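Local structure of possible substrate binding protein of ABC transporter system (Rhodopseudomonas palustris, 3N0X) at residues Ile237-Ala242 with Pro280-Thr285; Met339-Val344 with Glu356-Leu361. The protein probably binds branched-chain amino acids or related substrates as the substrate-binding component of an ABC transporter. All coordinates share one frame; numbering follows the deposited sequence. Where two conformers were deposited one is given.

Contact 1: Ile237-Ala242 with Pro280-Thr285; sequences ILPALA and PPDFFT
The carboxylate of Asp-282 is gripped by two backbone N-H groups, one from each side of the contact. Its OD1 takes the N-H of the next residue, Phe-283, at 2.8 Å from N, on the anti side. OD2 receives the N-H of Leu-238 at an N-to-OD2 distance of 3.0 Å, on the syn side and 21° out of the carboxylate plane; the same N-H makes a weak second bond to OD1. CG of Asp-282 lies roughly anti to the backbone N (chi1 -150°), on the side of the Ile-237-Leu-238 backbone. At the other end of the residue, its own N-H bonds OG1 of Thr-285 (N to OG1 3.1 Å), tying the residue before the helix to its first turn.

Apolar contacts flank this polar grip. The side chain of Leu-238 runs antiparallel alongside that of Asp-282, with Leu-238 CG 3.6 Å from OD2, while CD1 of Leu-238 meets Pro-280 CG at 3.8 Å. The methyl CG2 of Ile-237, beside its own backbone N, lies over one face of the Phe-283 ring, offset toward the rim, in a CH-pi contact 4.0 Å from the ring centroid. It also touches CE2 of Phe-284 at 3.9 Å.

A bound glycerol, probably from the crystallisation liquor, approaches the Phe-284 side chain, whose ring stacks on Tyr-20. Asp-282 also touches Gln-23, and the Phe-283 ring meets Tyr-255 edge-to-face. The segment Ile-237-Ala-242 belongs to the loop between strands 229-233 and 251-254, and Asp-282 stands just before helix 283-302, against which helix 18-35 also packs; the contact thus appears to link the lobe of the four-stranded parallel sheet to the lobe of the mixed sheet, consistent with a closed periplasmic binding protein.

Contact 2: Met339-Val344 with Glu356-Leu361; sequences MYHFKV and EPVREL
A classic beta bulge interrupts the antiparallel hairpin of strand 335-345 with strand 354-357, where Val-358 and Arg-359 both face His-341. The carbonyl O of His-341 accepts two N-H groups from the same face of its plane, Val-358 N at 2.8 Å and Arg-359 N at 3.2 Å. Regular pairing resumes on either side of the bulge: Lys-343 and Glu-356 exchange two backbone bonds, as do selenomethionine Met-339 and Leu-361.

The bulge sets Val-358 against the imidazole. Its CB stands over the centre of the His-341 ring, 3.7 Å from the centroid, and its CG1 reaches the ring's CE1 at 3.6 Å, while CG2 turns to CB of Lys-343. CG of His-341 is anti to its backbone N (chi1 177°), and NE2 is hydrogen-bonded to Glu-251 OE1, helping to fix the ring's rotation. An alanine in place of His-341 would probably leave Glu-251 OE1 without this partner and open a gap beneath CB and CG1 of Val-358. Glu-251 also binds Lys-343 through a salt bridge from NZ.

Tyr-340 and Glu-360 run alongside each other, CG of Glu-360 3.9 Å from CE1 of Tyr-340, with ring and carboxylate planes 40° apart. Glu-360 OE2 is bonded to Ser-338 OG and more weakly to a water in plane at the ring edge, 2.7 Å from Tyr-340 OH.

In the fold
Along the chain contact 1 is complete before contact 2 begins, and the two do not touch: their centres are 16 Å apart, their nearest atoms about 6 Å. Strand 251-254 and the residues after it stand between them, since Thr-254 bonds the backbone of Tyr-340 and the neighbouring Tyr-255 packs against Phe-283. A second connection runs through the hairpin of contact 2, where Ala-353, just before strand 354-357, bonds the backbone of Leu-241. The pair illustrates a contrast within a two-lobed binding protein: contact 1 probably reaches from lobe to lobe, whereas contact 2 lies within the antiparallel sheet and sends side chains against helix 126-137.

Contact 1: Ile237-Ala242 with Pro280-Thr285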
loop_
_atom_site.group_PDB
_atom_site.type_symbol
_atom_site.label_atom_id
_atom_site.label_comp_id
_atom_site.label_asym_id
_atom_site.label_seq_id
_atom_site.Cartn_x
_atom_site.Cartn_y
_atom_site.Cartn_z
ATOM N N ILE A 237 7.231 -6.213 0.937
ATOM C CA ILE A 237 7.780 -6.125 2.263
ATOM C C ILE A 237 9.123 -6.824 2.338
ATOM O O ILE A 237 9.472 -7.639 1.500
ATOM C CB ILE A 237 6.802 -6.667 3.332
ATOM C CG1 ILE A 237 6.437 -8.131 3.093
ATOM C CG2 ILE A 237 5.553 -5.732 3.350
ATOM C CD1 ILE A 237 5.609 -8.749 4.232
ATOM N N LEU A 238 9.912 -6.504 3.359
ATOM C CA LEU A 238 11.271 -7.006 3.434
ATOM C C LEU A 238 11.439 -8.536 3.367
ATOM O O LEU A 238 12.306 -9.020 2.648
ATOM C CB LEU A 238 12.053 -6.383 4.622
ATOM C CG LEU A 238 12.171 -4.854 4.660
ATOM C CD1 LEU A 238 12.899 -4.376 5.952
ATOM C CD2 LEU A 238 12.876 -4.313 3.430
ATOM N N PRO A 239 10.637 -9.319 4.132
ATOM C CA PRO A 239 10.779 -10.777 3.975
ATOM C C PRO A 239 10.532 -11.285 2.555
ATOM O O PRO A 239 11.195 -12.232 2.093
ATOM C CB PRO A 239 9.731 -11.339 4.923
ATOM C CG PRO A 239 9.437 -10.255 5.891
ATOM C CD PRO A 239 9.644 -8.951 5.164
ATOM N N ALA A 240 9.597 -10.663 1.867
ATOM C CA ALA A 240 9.294 -11.031 0.485
ATOM C C ALA A 240 10.386 -10.625 -0.522
ATOM O O ALA A 240 10.503 -11.219 -1.608
ATOM C CB ALA A 240 7.943 -10.434 0.073
ATOM N N LEU A 241 11.175 -9.611 -0.181
ATOM C CA LEU A 241 12.259 -9.138 -1.054
ATOM C C LEU A 241 13.491 -10.071 -1.059
ATOM O O LEU A 241 14.385 -9.870 -1.885
ATOM C CB LEU A 241 12.678 -7.711 -0.662
ATOM C CG LEU A 241 11.704 -6.570 -0.899
ATOM C CD1 LEU A 241 12.321 -5.263 -0.429
ATOM C CD2 LEU A 241 11.301 -6.502 -2.390
ATOM N N ALA A 242 13.562 -11.061 -0.152
ATOM C CA ALA A 242 14.658 -12.055 -0.211
ATOM C C ALA A 242 14.681 -12.730 -1.604
ATOM O O ALA A 242 15.755 -12.889 -2.217
ATOM C CB ALA A 242 14.520 -13.123 0.892
ATOM N N PRO A 280 14.988 -2.321 10.319
ATOM C CA PRO A 280 14.349 -1.168 9.701
ATOM C C PRO A 280 12.819 -1.242 9.697
ATOM O O PRO A 280 12.219 -2.355 9.857
ATOM C CB PRO A 280 14.885 -1.184 8.270
ATOM C CG PRO A 280 15.495 -2.514 8.067
ATOM C CD PRO A 280 15.479 -3.283 9.323
ATOM N N PRO A 281 12.172 -0.067 9.547
ATOM C CA PRO A 281 10.740 -0.038 9.368
ATOM C C PRO A 281 10.356 -0.658 8.035
ATOM O O PRO A 281 11.124 -0.587 7.074
ATOM C CB PRO A 281 10.407 1.454 9.381
ATOM C CG PRO A 281 11.643 2.140 8.945
ATOM C CD PRO A 281 12.793 1.269 9.392
ATOM N N ASP A 282 9.155 -1.210 7.988
ATOM C CA ASP A 282 8.586 -1.830 6.763
ATOM C C ASP A 282 7.264 -1.122 6.374
ATOM O O ASP A 282 6.870 -0.095 6.973
ATOM C CB ASP A 282 8.424 -3.339 7.028
ATOM C CG ASP A 282 8.561 -4.234 5.745
ATOM O OD1 ASP A 282 8.361 -3.736 4.609
ATOM O OD2 ASP A 282 8.825 -5.465 5.943
ATOM N N PHE A 283 6.581 -1.654 5.349
ATOM C CA PHE A 283 5.322 -1.073 4.850
ATOM C C PHE A 283 4.393 -0.678 5.990
ATOM O O PHE A 283 3.829 0.419 6.016
ATOM C CB PHE A 283 4.519 -2.087 3.994
ATOM C CG PHE A 283 4.937 -2.221 2.531
ATOM C CD1 PHE A 283 6.210 -1.931 2.059
ATOM C CD2 PHE A 283 4.011 -2.710 1.627
ATOM C CE1 PHE A 283 6.527 -2.131 0.690
ATOM C CE2 PHE A 283 4.309 -2.833 0.281
ATOM C CZ PHE A 283 5.576 -2.569 -0.173
ATOM N N PHE A 284 4.155 -1.636 6.867
ATOM C CA PHE A 284 3.100 -1.492 7.855
ATOM C C PHE A 284 3.450 -0.436 8.888
ATOM O O PHE A 284 2.582 0.315 9.384
ATOM C CB PHE A 284 2.769 -2.866 8.455
ATOM C CG PHE A 284 2.283 -3.823 7.429
ATOM C CD1 PHE A 284 0.980 -3.774 7.001
ATOM C CD2 PHE A 284 3.116 -4.801 6.915
ATOM C CE1 PHE A 284 0.510 -4.656 6.022
ATOM C CE2 PHE A 284 2.673 -5.633 5.905
ATOM C CZ PHE A 284 1.386 -5.566 5.458
ATOM N N THR A 285 4.728 -0.355 9.190
ATOM C CA THR A 285 5.238 0.635 10.115
ATOM C C THR A 285 5.015 2.023 9.524
ATOM O O THR A 285 4.505 2.953 10.178
ATOM C CB THR A 285 6.741 0.487 10.303
ATOM O OG1 THR A 285 7.119 -0.901 10.337
ATOM C CG2 THR A 285 7.162 1.181 11.594
#

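Contact 2: Met339-Val344 with Glu356-Leu361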
loop_
_atom_site.group_PDB
_atom_site.type_symbol
_atom_site.label_atom_id
_atom_site.label_comp_id
_atom_site.label_asym_id
_atom_site.label_seq_id
_atom_site.Cartn_x
_atom_site.Cartn_y
_atom_site.Cartn_z
HETATM N N MSE A 339 4.879 7.375 -4.884
HETATM C CA MSE A 339 5.268 5.970 -4.976
HETATM C C MSE A 339 6.699 5.964 -5.567
HETATM O O MSE A 339 7.165 6.990 -6.072
HETATM C CB MSE A 339 4.281 5.200 -5.869
HETATM C CG MSE A 339 2.810 5.300 -5.385
HETATM SE SE MSE A 339 2.367 4.291 -3.833
HETATM C CE MSE A 339 2.407 2.594 -4.706
ATOM N N TYR A 340 7.401 4.833 -5.461
ATOM C CA TYR A 340 8.853 4.825 -5.739
ATOM C C TYR A 340 9.237 3.851 -6.837
ATOM O O TYR A 340 9.003 2.660 -6.715
ATOM C CB TYR A 340 9.646 4.519 -4.456
ATOM C CG TYR A 340 9.242 5.462 -3.337
ATOM C CD1 TYR A 340 9.644 6.784 -3.358
ATOM C CD2 TYR A 340 8.419 5.024 -2.299
ATOM C CE1 TYR A 340 9.252 7.667 -2.356
ATOM C CE2 TYR A 340 8.013 5.898 -1.313
ATOM C CZ TYR A 340 8.431 7.197 -1.323
ATOM O OH TYR A 340 8.012 8.107 -0.328
ATOM N N HIS A 341 9.776 4.370 -7.916
ATOM C CA HIS A 341 10.355 3.583 -8.981
ATOM C C HIS A 341 11.742 3.174 -8.495
ATOM O O HIS A 341 12.588 4.017 -8.228
ATOM C CB HIS A 341 10.449 4.453 -10.257
ATOM C CG HIS A 341 11.106 3.795 -11.448
ATOM N ND1 HIS A 341 11.276 4.493 -12.628
ATOM C CD2 HIS A 341 11.664 2.567 -11.641
ATOM C CE1 HIS A 341 11.886 3.709 -13.507
ATOM N NE2 HIS A 341 12.114 2.526 -12.950
ATOM N N PHE A 342 11.956 1.860 -8.413
ATOM C CA PHE A 342 13.194 1.260 -7.833
ATOM C C PHE A 342 13.895 0.398 -8.859
ATOM O O PHE A 342 13.328 0.037 -9.894
ATOM C CB PHE A 342 12.884 0.395 -6.598
ATOM C CG PHE A 342 12.078 -0.823 -6.920
ATOM C CD1 PHE A 342 12.671 -1.996 -7.391
ATOM C CD2 PHE A 342 10.685 -0.815 -6.761
ATOM C CE1 PHE A 342 11.915 -3.086 -7.738
ATOM C CE2 PHE A 342 9.914 -1.942 -7.074
ATOM C CZ PHE A 342 10.536 -3.089 -7.572
ATOM N N LYS A 343 15.171 0.087 -8.562
ATOM C CA LYS A 343 15.952 -0.892 -9.294
ATOM C C LYS A 343 16.606 -1.814 -8.249
ATOM O O LYS A 343 17.194 -1.321 -7.247
ATOM C CB LYS A 343 17.005 -0.224 -10.173
ATOM C CG LYS A 343 17.771 -1.182 -11.097
ATOM C CD LYS A 343 18.697 -0.444 -12.088
ATOM C CE LYS A 343 19.176 -1.389 -13.172
ATOM N NZ LYS A 343 18.067 -1.809 -14.109
ATOM N N VAL A 344 16.482 -3.128 -8.431
ATOM C CA VAL A 344 17.046 -4.061 -7.482
ATOM C C VAL A 344 18.583 -4.065 -7.541
ATOM O O VAL A 344 19.180 -4.219 -8.631
ATOM C CB VAL A 344 16.513 -5.503 -7.729
ATOM C CG1 VAL A 344 17.321 -6.561 -6.919
ATOM C CG2 VAL A 344 15.011 -5.601 -7.392
ATOM N N GLU A 356 17.049 0.258 -4.814
ATOM C CA GLU A 356 17.670 1.541 -5.053
ATOM C C GLU A 356 16.693 2.479 -5.779
ATOM O O GLU A 356 15.933 2.037 -6.619
ATOM C CB GLU A 356 18.963 1.377 -5.851
ATOM C CG GLU A 356 19.982 0.601 -5.002
ATOM C CD GLU A 356 21.402 0.739 -5.469
ATOM O OE1 GLU A 356 21.615 0.621 -6.705
ATOM O OE2 GLU A 356 22.279 0.930 -4.574
ATOM N N PRO A 357 16.741 3.772 -5.469
ATOM C CA PRO A 357 15.826 4.714 -6.091
ATOM C C PRO A 357 16.198 4.985 -7.549
ATOM O O PRO A 357 17.368 5.203 -7.866
ATOM C CB PRO A 357 16.011 5.969 -5.250
ATOM C CG PRO A 357 17.382 5.884 -4.758
ATOM C CD PRO A 357 17.617 4.437 -4.487
ATOM N N VAL A 358 15.213 4.962 -8.416
ATOM C CA VAL A 358 15.350 5.481 -9.781
ATOM C C VAL A 358 14.656 6.841 -9.847
ATOM O O VAL A 358 15.256 7.796 -10.305
ATOM C CB VAL A 358 14.802 4.534 -10.835
ATOM C CG1 VAL A 358 14.962 5.114 -12.242
ATOM C CG2 VAL A 358 15.537 3.146 -10.752
ATOM N N ARG A 359 13.407 6.924 -9.369
ATOM C CA ARG A 359 12.649 8.178 -9.383
ATOM C C ARG A 359 11.550 8.087 -8.345
ATOM O O ARG A 359 10.935 7.022 -8.206
ATOM C CB ARG A 359 11.977 8.393 -10.746
ATOM C CG ARG A 359 11.375 9.811 -10.906
ATOM C CD ARG A 359 10.476 9.899 -12.150
ATOM N NE ARG A 359 9.716 11.165 -12.173
ATOM C CZ ARG A 359 10.226 12.335 -12.561
ATOM N NH1 ARG A 359 11.502 12.440 -12.932
ATOM N NH2 ARG A 359 9.464 13.425 -12.552
ATOM N N GLU A 360 11.300 9.210 -7.659
ATOM C CA GLU A 360 10.104 9.351 -6.825
ATOM C C GLU A 360 8.958 9.772 -7.731
ATOM O O GLU A 360 9.033 10.794 -8.391
ATOM C CB GLU A 360 10.293 10.402 -5.734
ATOM C CG GLU A 360 9.024 10.586 -4.869
ATOM C CD GLU A 360 9.146 11.704 -3.864
ATOM O OE1 GLU A 360 10.248 12.318 -3.783
ATOM O OE2 GLU A 360 8.132 12.015 -3.190
ATOM N N LEU A 361 7.905 8.963 -7.796
ATOM C CA LEU A 361 6.750 9.336 -8.587
ATOM C C LEU A 361 5.850 10.177 -7.687
ATOM O O LEU A 361 5.190 9.664 -6.769
ATOM C CB LEU A 361 6.039 8.090 -9.090
ATOM C CG LEU A 361 6.907 7.046 -9.785
ATOM C CD1 LEU A 361 6.088 5.792 -10.152
ATOM C CD2 LEU A 361 7.553 7.638 -11.037
HETATM O O HOH W 1 8.628 10.710 -0.608
#